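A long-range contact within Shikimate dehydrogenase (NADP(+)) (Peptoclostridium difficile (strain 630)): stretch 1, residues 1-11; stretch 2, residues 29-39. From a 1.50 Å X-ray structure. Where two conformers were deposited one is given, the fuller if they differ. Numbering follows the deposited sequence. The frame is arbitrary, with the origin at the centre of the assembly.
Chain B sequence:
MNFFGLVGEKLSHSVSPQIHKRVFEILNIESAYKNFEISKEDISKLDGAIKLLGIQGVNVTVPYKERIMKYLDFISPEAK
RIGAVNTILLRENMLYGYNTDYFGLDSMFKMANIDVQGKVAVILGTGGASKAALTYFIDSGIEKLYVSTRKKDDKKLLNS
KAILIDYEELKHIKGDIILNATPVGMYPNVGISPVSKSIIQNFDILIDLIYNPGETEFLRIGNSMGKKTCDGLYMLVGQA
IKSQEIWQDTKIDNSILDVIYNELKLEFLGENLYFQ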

ATOM      1  N   MET B   1      13.142 -17.533  -2.751  1.00 27.83           N
ATOM      2  CA  MET B   1      14.092 -16.375  -2.945  1.00 22.72           C
ATOM      3  C   MET B   1      13.553 -15.386  -3.952  1.00 21.04           C
ATOM      4  O   MET B   1      13.109 -15.782  -5.022  1.00 22.22           O
ATOM      5  N   ASN B   2      13.553 -14.109  -3.597  1.00 19.55           N
ATOM      6  CA  ASN B   2      13.198 -13.059  -4.526  1.00 18.63           C
ATOM      7  C   ASN B   2      14.336 -12.042  -4.605  1.00 16.80           C
ATOM      8  O   ASN B   2      15.074 -11.838  -3.636  1.00 16.78           O
ATOM      9  N   PHE B   3      14.440 -11.404  -5.754  1.00 15.10           N
ATOM     10  CA  PHE B   3      15.489 -10.429  -6.055  1.00 15.40           C
ATOM     11  C   PHE B   3      14.961  -9.009  -6.206  1.00 15.06           C
ATOM     12  O   PHE B   3      13.882  -8.782  -6.775  1.00 15.97           O
ATOM     13  N   PHE B   4      15.773  -8.079  -5.724  1.00 14.29           N
ATOM     14  CA  PHE B   4      15.479  -6.650  -5.701  1.00 14.95           C
ATOM     15  C   PHE B   4      16.778  -5.894  -5.954  1.00 16.53           C
ATOM     16  O   PHE B   4      17.880  -6.462  -5.845  1.00 15.12           O
ATOM     17  N   GLY B   5      16.679  -4.604  -6.239  1.00 15.68           N
ATOM     18  CA  GLY B   5      17.883  -3.817  -6.339  1.00 15.90           C
ATOM     19  C   GLY B   5      17.651  -2.357  -6.556  1.00 16.61           C
ATOM     20  O   GLY B   5      16.501  -1.887  -6.549  1.00 17.06           O
ATOM     21  N   LEU B   6      18.752  -1.657  -6.762  1.00 15.94           N
ATOM     22  CA  LEU B   6      18.775  -0.215  -6.932  1.00 16.05           C
ATOM     23  C   LEU B   6      19.292   0.133  -8.314  1.00 17.10           C
ATOM     24  O   LEU B   6      20.407  -0.254  -8.679  1.00 17.40           O
ATOM     25  N   VAL B   7      18.479   0.881  -9.073  1.00 16.27           N
ATOM     26  CA  VAL B   7      18.835   1.300 -10.417  1.00 17.17           C
ATOM     27  C   VAL B   7      19.320   2.750 -10.428  1.00 17.44           C
ATOM     28  O   VAL B   7      18.618   3.650  -9.951  1.00 18.80           O
ATOM     29  N   GLY B   8      20.508   2.972 -10.976  1.00 17.84           N
ATOM     30  CA  GLY B   8      21.077   4.318 -11.078  1.00 19.02           C
ATOM     31  C   GLY B   8      22.273   4.253 -11.987  1.00 21.24           C
ATOM     32  O   GLY B   8      22.653   3.179 -12.428  1.00 21.87           O
ATOM     33  N   GLU B   9      22.898   5.387 -12.255  1.00 23.38           N
ATOM     34  CA  GLU B   9      24.026   5.399 -13.199  1.00 29.40           C
ATOM     35  C   GLU B   9      25.349   4.984 -12.543  1.00 33.01           C
ATOM     36  O   GLU B   9      26.098   4.152 -13.091  1.00 34.28           O
ATOM     37  N   LYS B  10      25.607   5.538 -11.359  1.00 32.71           N
ATOM     38  CA  LYS B  10      26.830   5.267 -10.587  1.00 35.13           C
ATOM     39  C   LYS B  10      26.415   5.052  -9.144  1.00 33.45           C
ATOM     40  O   LYS B  10      25.867   5.970  -8.520  1.00 38.63           O
ATOM     41  N   LEU B  11      26.717   3.871  -8.609  1.00 29.97           N
ATOM     42  CA  LEU B  11      26.241   3.428  -7.298  1.00 29.85           C
ATOM     43  C   LEU B  11      27.282   2.826  -6.343  1.00 35.08           C
ATOM     44  O   LEU B  11      26.911   2.247  -5.340  1.00 34.33           O
ATOM     45  N   ILE B  29      13.082 -12.707   6.075  1.00 26.23           N
ATOM     46  CA  ILE B  29      12.589 -12.845   4.702  1.00 25.49           C
ATOM     47  C   ILE B  29      13.696 -13.336   3.765  1.00 25.42           C
ATOM     48  O   ILE B  29      14.819 -12.805   3.789  1.00 25.46           O
ATOM     49  N   GLU B  30      13.345 -14.306   2.921  0.50 24.65           N
ATOM     50  CA  GLU B  30      14.269 -14.873   1.935  0.50 24.29           C
ATOM     51  C   GLU B  30      14.296 -14.000   0.685  0.50 22.41           C
ATOM     52  O   GLU B  30      13.609 -14.254  -0.296  0.50 20.95           O
ATOM     53  N   SER B  31      15.103 -12.955   0.724  1.00 21.30           N
ATOM     54  CA  SER B  31      15.220 -12.077  -0.400  1.00 19.74           C
ATOM     55  C   SER B  31      16.607 -11.489  -0.396  1.00 18.11           C
ATOM     56  O   SER B  31      17.336 -11.586   0.587  1.00 19.38           O
ATOM     57  N   ALA B  32      16.970 -10.903  -1.545  1.00 16.61           N
ATOM     58  CA  ALA B  32      18.290 -10.307  -1.707  1.00 15.71           C
ATOM     59  C   ALA B  32      18.242  -9.061  -2.562  1.00 15.56           C
ATOM     60  O   ALA B  32      17.375  -8.965  -3.439  1.00 16.42           O
ATOM     61  N   TYR B  33      19.149  -8.114  -2.283  1.00 15.90           N
ATOM     62  CA  TYR B  33      19.155  -6.802  -2.935  1.00 15.81           C
ATOM     63  C   TYR B  33      20.554  -6.419  -3.367  1.00 15.91           C
ATOM     64  O   TYR B  33      21.494  -6.517  -2.598  1.00 17.18           O
ATOM     65  N   LYS B  34      20.696  -6.005  -4.621  1.00 17.10           N
ATOM     66  CA  LYS B  34      21.992  -5.540  -5.095  1.00 17.85           C
ATOM     67  C   LYS B  34      21.882  -4.280  -5.938  1.00 17.42           C
ATOM     68  O   LYS B  34      20.801  -3.897  -6.359  1.00 18.32           O
ATOM     69  N   ASN B  35      22.991  -3.653  -6.216  1.00 16.82           N
ATOM     70  CA  ASN B  35      23.013  -2.530  -7.138  1.00 17.37           C
ATOM     71  C   ASN B  35      22.868  -2.994  -8.575  1.00 17.33           C
ATOM     72  O   ASN B  35      23.474  -4.001  -8.978  1.00 17.67           O
ATOM     73  N   PHE B  36      22.124  -2.204  -9.354  1.00 16.40           N
ATOM     74  CA  PHE B  36      21.967  -2.378 -10.783  1.00 16.59           C
ATOM     75  C   PHE B  36      22.445  -1.078 -11.472  1.00 17.35           C
ATOM     76  O   PHE B  36      21.642  -0.215 -11.800  1.00 17.84           O
ATOM     77  N   GLU B  37      23.731  -0.936 -11.686  1.00 18.30           N
ATOM     78  CA  GLU B  37      24.245   0.224 -12.421  1.00 19.45           C
ATOM     79  C   GLU B  37      23.843   0.051 -13.882  1.00 19.17           C
ATOM     80  O   GLU B  37      24.095  -0.998 -14.485  1.00 21.77           O
ATOM     81  N   ILE B  38      23.240   1.073 -14.460  0.50 18.29           N
ATOM     82  CA  ILE B  38      22.815   1.027 -15.851  0.50 19.22           C
ATOM     83  C   ILE B  38      23.073   2.369 -16.481  0.50 21.03           C
ATOM     84  O   ILE B  38      22.711   3.418 -15.927  0.50 22.45           O
ATOM     85  N   SER B  39      23.665   2.317 -17.663  1.00 22.41           N
ATOM     86  CA  SER B  39      24.048   3.515 -18.389  1.00 24.41           C
ATOM     87  C   SER B  39      22.825   4.225 -18.993  1.00 24.70           C
ATOM     88  O   SER B  39      21.790   3.614 -19.235  1.00 24.00           O
TER

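Strands 2-8 and 31-37 run parallel, joined by a backbone ladder that includes Phe-36 N to Leu-6 O at 2.7 Å; because paired residues share a face, their side chains meet across the strands on that face.

On the face bearing Asn-2, Phe-4, Leu-6, Ser-31, Tyr-33 and Asn-35, Tyr-33 (chi1 t) leaves on this face and its ring end comes nearer to stretch 1. Its CD2 lies 3.7 Å from CB of Phe-4 (chi1 m), and its CE1 3.9 Å from CB of Leu-6 (t, p). On the other face, Phe-36 (m) brings CE2 to 3.5 Å from Gly-5 CA, and its CB meets CG2 of Val-7 (t) at 4.0 Å. Beyond it, Ile-38 CD1 (m, t) reaches Val-7 CG1 at 4.3 Å. Ala-32 CB sits 4.2 Å from SD of Met-1 (t, p, p). Past the strand, Leu-11 (m, t) points toward stretch 2, with CD1 3.8 Å from Asn-35 CB.

Gly-5 CA lies 3.7 Å from the Tyr-33 ring centroid, almost on the ring normal, a CH-pi contact. A CB on Gly-5 would point to the opposite face and clash with Phe-36 CE2 and Lys-34 O. Ser-31 OG (chi1 m) meets the edge of the Phe-4 ring, 3.6 Å from CE1.

Glu-37 (m, t) extends so that its end comes nearer to stretch 1, and OE2 accepts a hydrogen bond from Leu-11 N at 2.8 Å, tying the loop after the first strand to the second. At the other end, Glu-30 OE1 (t, t) forms a salt bridge with Met-1 N at 3.0 Å, its hydrogen bond weak. Ser-31 OG donates to Glu-30 O at 2.8 Å. Asn-35 OD1 and ND2 are satisfied elsewhere in the structure.

Water 1 bridges the stretches, donating to OD1 of Asn-2 (chi1 m) and to Glu-30 O, each at 2.8 Å.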

ATOM      1  CB  MET B   1      15.431 -16.909  -3.430  1.00 24.15           C
ATOM      2  CG  MET B   1      16.478 -15.845  -3.711  1.00 23.17           C
ATOM      3  SD  MET B   1      16.945 -14.875  -2.289  1.00 24.47           S
ATOM      4  CE  MET B   1      17.826 -16.083  -1.333  1.00 28.05           C
ATOM      5  CB  ASN B   2      11.899 -12.381  -4.179  1.00 19.23           C
ATOM      6  CG  ASN B   2      10.716 -13.251  -4.529  1.00 24.64           C
ATOM      7  OD1 ASN B   2      10.126 -13.895  -3.655  1.00 30.67           O
ATOM      8  ND2 ASN B   2      10.425 -13.358  -5.806  1.00 23.72           N
ATOM      9  CB  PHE B   3      16.253 -10.775  -7.352  1.00 15.40           C
ATOM     10  CG  PHE B   3      17.097 -12.037  -7.311  1.00 15.32           C
ATOM     11  CD1 PHE B   3      17.445 -12.657  -6.139  1.00 15.54           C
ATOM     12  CD2 PHE B   3      17.664 -12.526  -8.497  1.00 14.97           C
ATOM     13  CE1 PHE B   3      18.289 -13.793  -6.149  1.00 17.31           C
ATOM     14  CE2 PHE B   3      18.475 -13.643  -8.506  1.00 16.06           C
ATOM     15  CZ  PHE B   3      18.815 -14.260  -7.328  1.00 16.36           C
ATOM     16  CB  PHE B   4      14.961  -6.229  -4.310  1.00 15.80           C
ATOM     17  CG  PHE B   4      13.726  -6.952  -3.874  1.00 16.79           C
ATOM     18  CD1 PHE B   4      13.780  -8.190  -3.277  1.00 18.29           C
ATOM     19  CD2 PHE B   4      12.476  -6.382  -4.092  1.00 16.84           C
ATOM     20  CE1 PHE B   4      12.615  -8.834  -2.915  1.00 18.31           C
ATOM     21  CE2 PHE B   4      11.325  -7.024  -3.738  1.00 18.27           C
ATOM     22  CZ  PHE B   4      11.391  -8.248  -3.139  1.00 18.01           C
ATOM     23  CB  LEU B   6      19.684   0.424  -5.875  1.00 18.00           C
ATOM     24  CG  LEU B   6      19.931   1.932  -5.994  1.00 17.67           C
ATOM     25  CD1 LEU B   6      18.650   2.729  -5.868  1.00 18.35           C
ATOM     26  CD2 LEU B   6      20.975   2.384  -4.990  1.00 20.06           C
ATOM     27  CB  VAL B   7      17.635   1.159 -11.358  1.00 18.36           C
ATOM     28  CG1 VAL B   7      17.931   1.762 -12.737  1.00 22.60           C
ATOM     29  CG2 VAL B   7      17.227  -0.315 -11.485  1.00 19.32           C
ATOM     30  CB  GLU B   9      24.120   6.778 -13.838  1.00 31.39           C
ATOM     31  CG  GLU B   9      25.152   6.910 -14.937  1.00 35.90           C
ATOM     32  CD  GLU B   9      25.213   8.330 -15.478  1.00 38.85           C
ATOM     33  OE1 GLU B   9      24.759   9.269 -14.778  1.00 43.78           O
ATOM     34  OE2 GLU B   9      25.721   8.506 -16.607  1.00 44.21           O
ATOM     35  CB  LYS B  10      27.780   6.469 -10.663  1.00 42.45           C
ATOM     36  CG  LYS B  10      28.144   6.929 -12.072  1.00 48.46           C
ATOM     37  CD  LYS B  10      28.939   5.879 -12.832  1.00 53.65           C
ATOM     38  CE  LYS B  10      29.398   6.417 -14.186  1.00 59.11           C
ATOM     39  NZ  LYS B  10      30.275   5.454 -14.911  1.00 59.78           N
ATOM     40  CB  LEU B  11      25.199   2.322  -7.552  1.00 26.17           C
ATOM     41  CG  LEU B  11      23.983   2.688  -8.417  1.00 23.63           C
ATOM     42  CD1 LEU B  11      23.136   1.430  -8.626  1.00 21.68           C
ATOM     43  CD2 LEU B  11      23.160   3.800  -7.780  1.00 24.16           C
ATOM     44  CB  ILE B  29      12.072 -11.493   4.157  1.00 28.22           C
ATOM     45  CG1 ILE B  29      10.783 -11.080   4.874  1.00 33.58           C
ATOM     46  CG2 ILE B  29      11.808 -11.571   2.651  1.00 29.28           C
ATOM     47  CD1 ILE B  29      10.272  -9.727   4.456  1.00 38.50           C
ATOM     48  CB  GLU B  30      13.846 -16.289   1.550  0.50 26.03           C
ATOM     49  CG  GLU B  30      14.935 -17.084   0.848  0.50 25.77           C
ATOM     50  CD  GLU B  30      14.400 -18.332   0.163  0.50 28.38           C
ATOM     51  OE1 GLU B  30      13.173 -18.534   0.101  0.50 35.00           O
ATOM     52  OE2 GLU B  30      15.205 -19.093  -0.344  0.50 29.08           O
ATOM     53  CB  SER B  31      14.148 -10.986  -0.350  1.00 21.71           C
ATOM     54  OG  SER B  31      12.888 -11.576  -0.646  1.00 25.13           O
ATOM     55  CB  ALA B  32      19.265 -11.331  -2.243  1.00 15.35           C
ATOM     56  CB  TYR B  33      18.624  -5.772  -1.922  1.00 15.97           C
ATOM     57  CG  TYR B  33      18.338  -4.340  -2.406  1.00 15.32           C
ATOM     58  CD1 TYR B  33      19.367  -3.472  -2.695  1.00 16.43           C
ATOM     59  CD2 TYR B  33      17.058  -3.876  -2.467  1.00 16.59           C
ATOM     60  CE1 TYR B  33      19.097  -2.157  -3.078  1.00 15.91           C
ATOM     61  CE2 TYR B  33      16.762  -2.571  -2.826  1.00 16.80           C
ATOM     62  CZ  TYR B  33      17.787  -1.727  -3.111  1.00 16.77           C
ATOM     63  OH  TYR B  33      17.457  -0.400  -3.438  1.00 17.20           O
ATOM     64  CB  LYS B  34      22.762  -6.614  -5.835  1.00 22.08           C
ATOM     65  CG  LYS B  34      22.344  -6.836  -7.266  1.00 19.70           C
ATOM     66  CD  LYS B  34      23.282  -7.847  -7.941  1.00 19.71           C
ATOM     67  CE  LYS B  34      23.047  -7.867  -9.416  1.00 17.95           C
ATOM     68  NZ  LYS B  34      23.690  -6.727 -10.150  1.00 17.83           N
ATOM     69  CB  ASN B  35      24.356  -1.787  -7.022  1.00 19.37           C
ATOM     70  CG  ASN B  35      24.475  -0.948  -5.749  1.00 21.21           C
ATOM     71  OD1 ASN B  35      23.499  -0.438  -5.235  1.00 21.76           O
ATOM     72  ND2 ASN B  35      25.695  -0.844  -5.235  1.00 27.39           N
ATOM     73  CB  PHE B  36      20.523  -2.639 -11.221  1.00 17.02           C
ATOM     74  CG  PHE B  36      19.921  -3.931 -10.743  1.00 16.24           C
ATOM     75  CD1 PHE B  36      20.494  -5.158 -11.071  1.00 16.65           C
ATOM     76  CD2 PHE B  36      18.743  -3.940 -10.022  1.00 18.67           C
ATOM     77  CE1 PHE B  36      19.889  -6.349 -10.679  1.00 17.14           C
ATOM     78  CE2 PHE B  36      18.159  -5.146  -9.619  1.00 17.55           C
ATOM     79  CZ  PHE B  36      18.722  -6.335  -9.963  1.00 16.84           C
ATOM     80  CB  GLU B  37      25.760   0.331 -12.279  1.00 23.13           C
ATOM     81  CG  GLU B  37      26.257   0.699 -10.891  1.00 27.29           C
ATOM     82  CD  GLU B  37      27.741   1.068 -10.887  1.00 33.62           C
ATOM     83  OE1 GLU B  37      28.514   0.517 -11.709  1.00 42.24           O
ATOM     84  OE2 GLU B  37      28.135   1.912 -10.072  1.00 35.72           O
ATOM     85  CB  ILE B  38      21.327   0.635 -15.991  0.50 18.86           C
ATOM     86  CG1 ILE B  38      21.080  -0.748 -15.366  0.50 19.04           C
ATOM     87  CG2 ILE B  38      20.895   0.662 -17.456  0.50 20.38           C
ATOM     88  CD1 ILE B  38      19.635  -1.167 -15.418  0.50 18.32           C
ATOM     89  CB  SER B  39      25.012   3.141 -19.508  1.00 26.05           C
ATOM     90  OG  SER B  39      24.346   2.468 -20.561  1.00 29.23           O
TER
HETATM   91  O   HOH W   1      10.927 -13.815  -0.927  1.00 35.01           O